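Local coordinates for protein exotoxin A (Pseudomonas aeruginosa, PDB 1IKP) that probably transfers ADP-ribose from NAD to elongation factor 2 in host cells and attaches to the cell surface through a separate binding domain, at residues Q40-Y45 and N100-I105; V172-A177 and I224-A229. The protein carries 2 engineered substitutions. All coordinates share one frame; numbering follows the deposited sequence.

Contact 1: residues Q40-Y45 and N100-I105; sequences QGVLHY and NWLVPI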
loop_
_atom_site.group_PDB
_atom_site.type_symbol
_atom_site.label_atom_id
_atom_site.label_comp_id
_atom_site.label_asym_id
_atom_site.label_seq_id
_atom_site.Cartn_x
_atom_site.Cartn_y
_atom_site.Cartn_z
ATOM N N GLN A 40 -3.301 19.274 -13.263
ATOM C CA GLN A 40 -3.884 18.325 -12.326
ATOM C C GLN A 40 -4.016 19.001 -10.988
ATOM O O GLN A 40 -3.200 19.846 -10.614
ATOM C CB GLN A 40 -3.038 17.051 -12.201
ATOM C CG GLN A 40 -1.588 17.262 -11.846
ATOM C CD GLN A 40 -0.800 15.959 -11.798
ATOM O OE1 GLN A 40 0.373 15.932 -12.141
ATOM N NE2 GLN A 40 -1.443 14.878 -11.358
ATOM N N GLY A 41 -5.063 18.646 -10.256
ATOM C CA GLY A 41 -5.249 19.258 -8.961
ATOM C C GLY A 41 -6.174 18.427 -8.108
ATOM O O GLY A 41 -6.679 17.394 -8.554
ATOM N N VAL A 42 -6.378 18.898 -6.882
ATOM C CA VAL A 42 -7.269 18.268 -5.915
ATOM C C VAL A 42 -8.145 19.328 -5.246
ATOM O O VAL A 42 -7.639 20.335 -4.724
ATOM C CB VAL A 42 -6.489 17.550 -4.811
ATOM C CG1 VAL A 42 -7.466 16.975 -3.767
ATOM C CG2 VAL A 42 -5.637 16.425 -5.391
ATOM N N LEU A 43 -9.455 19.119 -5.293
ATOM C CA LEU A 43 -10.413 19.979 -4.624
ATOM C C LEU A 43 -10.614 19.355 -3.248
ATOM O O LEU A 43 -10.910 18.159 -3.154
ATOM C CB LEU A 43 -11.758 19.988 -5.356
ATOM C CG LEU A 43 -11.759 20.768 -6.661
ATOM C CD1 LEU A 43 -12.969 20.397 -7.496
ATOM C CD2 LEU A 43 -11.761 22.273 -6.332
ATOM N N HIS A 44 -10.421 20.144 -2.193
ATOM C CA HIS A 44 -10.611 19.658 -0.835
ATOM C C HIS A 44 -11.837 20.354 -0.247
ATOM O O HIS A 44 -11.827 21.579 -0.011
ATOM C CB HIS A 44 -9.364 19.971 0.003
ATOM C CG HIS A 44 -9.461 19.554 1.437
ATOM N ND1 HIS A 44 -8.447 19.773 2.346
ATOM C CD2 HIS A 44 -10.429 18.888 2.109
ATOM C CE1 HIS A 44 -8.782 19.259 3.514
ATOM N NE2 HIS A 44 -9.982 18.712 3.394
ATOM N N TYR A 45 -12.896 19.573 -0.067
ATOM C CA TYR A 45 -14.165 20.038 0.508
ATOM C C TYR A 45 -14.166 19.703 1.992
ATOM O O TYR A 45 -13.842 18.587 2.370
ATOM C CB TYR A 45 -15.354 19.317 -0.136
ATOM C CG TYR A 45 -15.604 19.659 -1.583
ATOM C CD1 TYR A 45 -16.558 20.616 -1.939
ATOM C CD2 TYR A 45 -14.887 19.027 -2.602
ATOM C CE1 TYR A 45 -16.803 20.939 -3.269
ATOM C CE2 TYR A 45 -15.121 19.347 -3.944
ATOM C CZ TYR A 45 -16.074 20.295 -4.272
ATOM O OH TYR A 45 -16.320 20.631 -5.595
ATOM N N ASN A 100 -14.560 15.655 5.467
ATOM C CA ASN A 100 -13.648 15.994 4.380
ATOM C C ASN A 100 -13.797 15.091 3.167
ATOM O O ASN A 100 -13.895 13.870 3.308
ATOM C CB ASN A 100 -12.184 15.847 4.823
ATOM C CG ASN A 100 -11.814 16.750 5.981
ATOM O OD1 ASN A 100 -11.267 17.841 5.784
ATOM N ND2 ASN A 100 -12.113 16.289 7.199
ATOM N N TRP A 101 -13.833 15.679 1.979
ATOM C CA TRP A 101 -13.794 14.815 0.809
ATOM C C TRP A 101 -12.924 15.474 -0.252
ATOM O O TRP A 101 -12.859 16.710 -0.355
ATOM C CB TRP A 101 -15.198 14.382 0.300
ATOM C CG TRP A 101 -16.070 15.397 -0.312
ATOM C CD1 TRP A 101 -16.268 15.610 -1.645
ATOM C CD2 TRP A 101 -16.941 16.301 0.377
ATOM N NE1 TRP A 101 -17.217 16.589 -1.835
ATOM C CE2 TRP A 101 -17.640 17.033 -0.608
ATOM C CE3 TRP A 101 -17.196 16.567 1.733
ATOM C CZ2 TRP A 101 -18.579 18.020 -0.290
ATOM C CZ3 TRP A 101 -18.145 17.558 2.058
ATOM C CH2 TRP A 101 -18.819 18.270 1.038
ATOM N N LEU A 102 -12.204 14.640 -1.001
ATOM C CA LEU A 102 -11.286 15.103 -2.026
ATOM C C LEU A 102 -11.760 14.668 -3.399
ATOM O O LEU A 102 -12.045 13.481 -3.630
ATOM C CB LEU A 102 -9.881 14.525 -1.790
ATOM C CG LEU A 102 -9.300 14.610 -0.380
ATOM C CD1 LEU A 102 -7.918 13.988 -0.348
ATOM C CD2 LEU A 102 -9.256 16.066 0.064
ATOM N N VAL A 103 -11.832 15.636 -4.311
ATOM C CA VAL A 103 -12.234 15.368 -5.693
ATOM C C VAL A 103 -11.047 15.741 -6.592
ATOM O O VAL A 103 -10.631 16.904 -6.627
ATOM C CB VAL A 103 -13.478 16.199 -6.084
ATOM C CG1 VAL A 103 -13.897 15.881 -7.540
ATOM C CG2 VAL A 103 -14.621 15.888 -5.112
ATOM N N PRO A 104 -10.477 14.758 -7.317
ATOM C CA PRO A 104 -9.341 15.071 -8.182
ATOM C C PRO A 104 -9.836 15.695 -9.469
ATOM O O PRO A 104 -10.967 15.459 -9.887
ATOM C CB PRO A 104 -8.678 13.708 -8.376
ATOM C CG PRO A 104 -9.864 12.784 -8.452
ATOM C CD PRO A 104 -10.803 13.316 -7.364
ATOM N N ILE A 105 -8.986 16.531 -10.067
ATOM C CA ILE A 105 -9.331 17.175 -11.329
ATOM C C ILE A 105 -8.134 17.017 -12.265
ATOM O O ILE A 105 -6.984 16.921 -11.833
ATOM C CB ILE A 105 -9.723 18.685 -11.142
ATOM C CG1 ILE A 105 -8.606 19.451 -10.443
ATOM C CG2 ILE A 105 -11.042 18.790 -10.373
ATOM C CD1 ILE A 105 -8.917 20.939 -10.272
#
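Tyr-45 lies against the indole of Trp-101 at one end of an antiparallel strand pair, in the jelly-roll-like beta domain that probably binds the cell-surface receptor. Starting from the backbone, Tyr-45 CB sits over the centre of the six-membered ring of Trp-101, 3.4 Å from its centroid, a CH-pi contact. CG follows, displaced toward the pyrrole, 3.5 Å from Trp-101 CE2. CD2 then passes over Trp-101 NE1, while CD1 lies nearest Trp-101 CZ2, over the same indole face. Farther out, CE2 leaves the indole and reaches Val-103 CG2 at 3.7 Å. The phenol plane is within 3° of the five-membered ring, but the two rings are slid apart and overlap little. Trp-101 gains this position because its CG lies between the backbone N and the carbonyl carbon (chi1 69°), which turns the indole across to the neighbouring strand, its face against Tyr-45.

Backbone hydrogen bonds link Gly-41 with Ile-105, Leu-43 with Val-103 and Tyr-45 with Trp-101, each pair by two bonds. Beyond Tyr-45 and Val-103, the same face carries Leu-43, whose CD1 meets Ile-105 CG2 at 3.8 Å, the two side chains crossing nearly at right angles. Gly-41 brings no side chain to this face, and Ile-105 CG1 lies against its carbonyl, 3.4 Å from Gly-41 O.

On the reverse face Val-42 pairs with Pro-104 and His-44 with Leu-102; Trp-190 of helix 188-191 packs on Val-42, Leu-102 and Pro-104. Leu-102 CD2 touches His-44 CD2. Asn-100 ND2 is held by Ser-98 OG and Phe-116 O, which fixes the rotation of the amide and presents its oxygen: His-44 NE2 donates to a lone pair of Asn-100 OD1 at 2.8 Å, almost in the imidazole plane.

Contact 2: residues V172-A177 and I224-A229; sequences VSVVMA and IYRVLA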
loop_
_atom_site.group_PDB
_atom_site.type_symbol
_atom_site.label_atom_id
_atom_site.label_comp_id
_atom_site.label_asym_id
_atom_site.label_seq_id
_atom_site.Cartn_x
_atom_site.Cartn_y
_atom_site.Cartn_z
ATOM N N VAL A 172 -14.214 25.178 0.435
ATOM C CA VAL A 172 -13.577 24.332 -0.562
ATOM C C VAL A 172 -12.336 25.037 -1.082
ATOM O O VAL A 172 -12.345 26.254 -1.341
ATOM C CB VAL A 172 -14.559 23.979 -1.727
ATOM C CG1 VAL A 172 -15.093 25.240 -2.407
ATOM C CG2 VAL A 172 -13.858 23.065 -2.722
ATOM N N SER A 173 -11.261 24.274 -1.210
ATOM C CA SER A 173 -9.994 24.788 -1.697
ATOM C C SER A 173 -9.534 23.918 -2.836
ATOM O O SER A 173 -10.057 22.825 -3.047
ATOM C CB SER A 173 -8.945 24.760 -0.584
ATOM O OG SER A 173 -8.674 23.438 -0.133
ATOM N N VAL A 174 -8.583 24.421 -3.604
ATOM C CA VAL A 174 -8.022 23.646 -4.690
ATOM C C VAL A 174 -6.524 23.778 -4.635
ATOM O O VAL A 174 -5.987 24.841 -4.312
ATOM C CB VAL A 174 -8.497 24.120 -6.072
ATOM C CG1 VAL A 174 -8.024 25.555 -6.337
ATOM C CG2 VAL A 174 -7.974 23.168 -7.166
ATOM N N VAL A 175 -5.839 22.676 -4.900
ATOM C CA VAL A 175 -4.391 22.669 -4.956
ATOM C C VAL A 175 -4.030 22.185 -6.351
ATOM O O VAL A 175 -4.507 21.143 -6.815
ATOM C CB VAL A 175 -3.748 21.779 -3.874
ATOM C CG1 VAL A 175 -4.254 20.360 -3.973
ATOM C CG2 VAL A 175 -2.244 21.792 -4.027
ATOM N N MET A 176 -3.231 22.985 -7.048
ATOM C CA MET A 176 -2.832 22.665 -8.403
ATOM C C MET A 176 -1.361 22.298 -8.415
ATOM O O MET A 176 -0.528 22.967 -7.797
ATOM C CB MET A 176 -3.061 23.867 -9.327
ATOM C CG MET A 176 -4.495 24.287 -9.514
ATOM S SD MET A 176 -5.527 23.002 -10.261
ATOM C CE MET A 176 -4.667 22.797 -11.852
ATOM N N ALA A 177 -1.038 21.227 -9.126
ATOM C CA ALA A 177 0.340 20.793 -9.207
ATOM C C ALA A 177 1.060 21.696 -10.189
ATOM O O ALA A 177 0.426 22.408 -10.963
ATOM C CB ALA A 177 0.414 19.345 -9.685
ATOM N N ILE A 224 0.346 24.916 -5.897
ATOM C CA ILE A 224 -0.213 26.229 -5.572
ATOM C C ILE A 224 -1.606 25.988 -5.000
ATOM O O ILE A 224 -2.442 25.315 -5.622
ATOM C CB ILE A 224 -0.314 27.124 -6.812
ATOM C CG1 ILE A 224 1.094 27.407 -7.349
ATOM C CG2 ILE A 224 -1.012 28.437 -6.445
ATOM C CD1 ILE A 224 1.118 28.124 -8.671
ATOM N N TYR A 225 -1.845 26.569 -3.828
ATOM C CA TYR A 225 -3.096 26.430 -3.071
ATOM C C TYR A 225 -3.996 27.665 -3.087
ATOM O O TYR A 225 -3.519 28.780 -2.967
ATOM C CB TYR A 225 -2.731 26.112 -1.624
ATOM C CG TYR A 225 -3.885 26.105 -0.659
ATOM C CD1 TYR A 225 -4.684 24.976 -0.513
ATOM C CD2 TYR A 225 -4.167 27.229 0.130
ATOM C CE1 TYR A 225 -5.733 24.957 0.390
ATOM C CE2 TYR A 225 -5.220 27.220 1.038
ATOM C CZ TYR A 225 -5.999 26.079 1.162
ATOM O OH TYR A 225 -7.043 26.039 2.051
ATOM N N ARG A 226 -5.302 27.461 -3.197
ATOM C CA ARG A 226 -6.250 28.576 -3.196
ATOM C C ARG A 226 -7.592 28.183 -2.613
ATOM O O ARG A 226 -8.105 27.103 -2.906
ATOM C CB ARG A 226 -6.520 29.068 -4.612
ATOM C CG ARG A 226 -5.364 29.749 -5.294
ATOM C CD ARG A 226 -5.422 29.454 -6.771
ATOM N NE ARG A 226 -6.732 29.734 -7.342
ATOM C CZ ARG A 226 -7.213 29.129 -8.422
ATOM N NH1 ARG A 226 -6.494 28.207 -9.045
ATOM N NH2 ARG A 226 -8.413 29.449 -8.882
ATOM N N VAL A 227 -8.159 29.061 -1.790
ATOM C CA VAL A 227 -9.488 28.831 -1.237
ATOM C C VAL A 227 -10.449 29.328 -2.317
ATOM O O VAL A 227 -10.334 30.466 -2.798
ATOM C CB VAL A 227 -9.748 29.647 0.062
ATOM C CG1 VAL A 227 -11.219 29.520 0.475
ATOM C CG2 VAL A 227 -8.842 29.157 1.178
ATOM N N LEU A 228 -11.393 28.486 -2.713
ATOM C CA LEU A 228 -12.353 28.877 -3.740
ATOM C C LEU A 228 -13.663 29.431 -3.165
ATOM O O LEU A 228 -14.292 30.313 -3.754
ATOM C CB LEU A 228 -12.651 27.684 -4.661
ATOM C CG LEU A 228 -11.475 27.101 -5.461
ATOM C CD1 LEU A 228 -11.955 25.900 -6.258
ATOM C CD2 LEU A 228 -10.893 28.159 -6.408
ATOM N N ALA A 229 -14.085 28.911 -2.020
ATOM C CA ALA A 229 -15.322 29.373 -1.398
ATOM C C ALA A 229 -15.298 29.060 0.087
ATOM O O ALA A 229 -14.585 28.158 0.547
ATOM C CB ALA A 229 -16.550 28.707 -2.065
#
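The guanidinium of Arg-226 has Val-174 CG1 over one face, offset toward the rim and 4.1 Å from NH1, while Met-176 CG approaches it obliquely. The phenol ring of Tyr-225, on the other side of the sheet, is met at an oblique angle by Ser-173: both CB and OG of the serine stand 3.4 Å from Tyr-225 CE1. Tyr-225 CG is anti to the backbone N (chi1 173°), which lays the ring forward along its strand, toward the level of Val-227 and beside Ser-173, and carries its hydroxyl to Gln-201, with which it makes a weak hydrogen bond.

The strands run antiparallel, with paired backbone bonds between Val-174 and Arg-226 and between Met-176 and Ile-224. At the other end the register slips by one residue in a classic beta bulge, where Leu-228 and Ala-229 together face Val-172. Val-172 O accepts from two amides, at 2.8 Å from Leu-228 N and a longer 3.2 Å from Ala-229 N, both in its carbonyl plane; Val-172 N donates in turn to Ala-229 O. Val-172 CG1 packs on Ala-229 CB at 3.8 Å. Leu-228 CB also lies beside Val-172, and its methyl groups cross over to Val-174, with CD2 3.9 Å from Val-174 CG1.

Val-172 and Val-174 are buried, whereas Ile-224, Arg-226 and Val-227 are exposed, consistent with segment 224-229 forming the outer side of the pair. Strand 40-49 hydrogen-bonds to the far edge of strand 164-176, Trp-8 of helix 7-10 covers Val-172 and Ala-229 at the bulge, and helix 218-221 meets Ala-177 at the opposite end.

Overall arrangement
Contact 1 and contact 2 are adjoining strand pairs of one sheet, their centres about 9 Å apart, and the strand order runs 100-105, 40-45, 172-177, 224-229, each antiparallel to the next. The seam between the middle two strands is stitched by probable backbone hydrogen bonds, His-44 N to Ser-173 O at 2.8 Å and Val-42 N to Val-175 O at 2.9 Å. Side chains bridge the contacts as well: Leu-43 CD2 packs 3.6 Å from Leu-228 CD1. Both lie in the N-terminal binding domain, in a part of the chain separate from the ADP-ribosylating domain. A bound sodium ion lies about 14 Å from the side chain of Trp-101, too far to be coordinated by it.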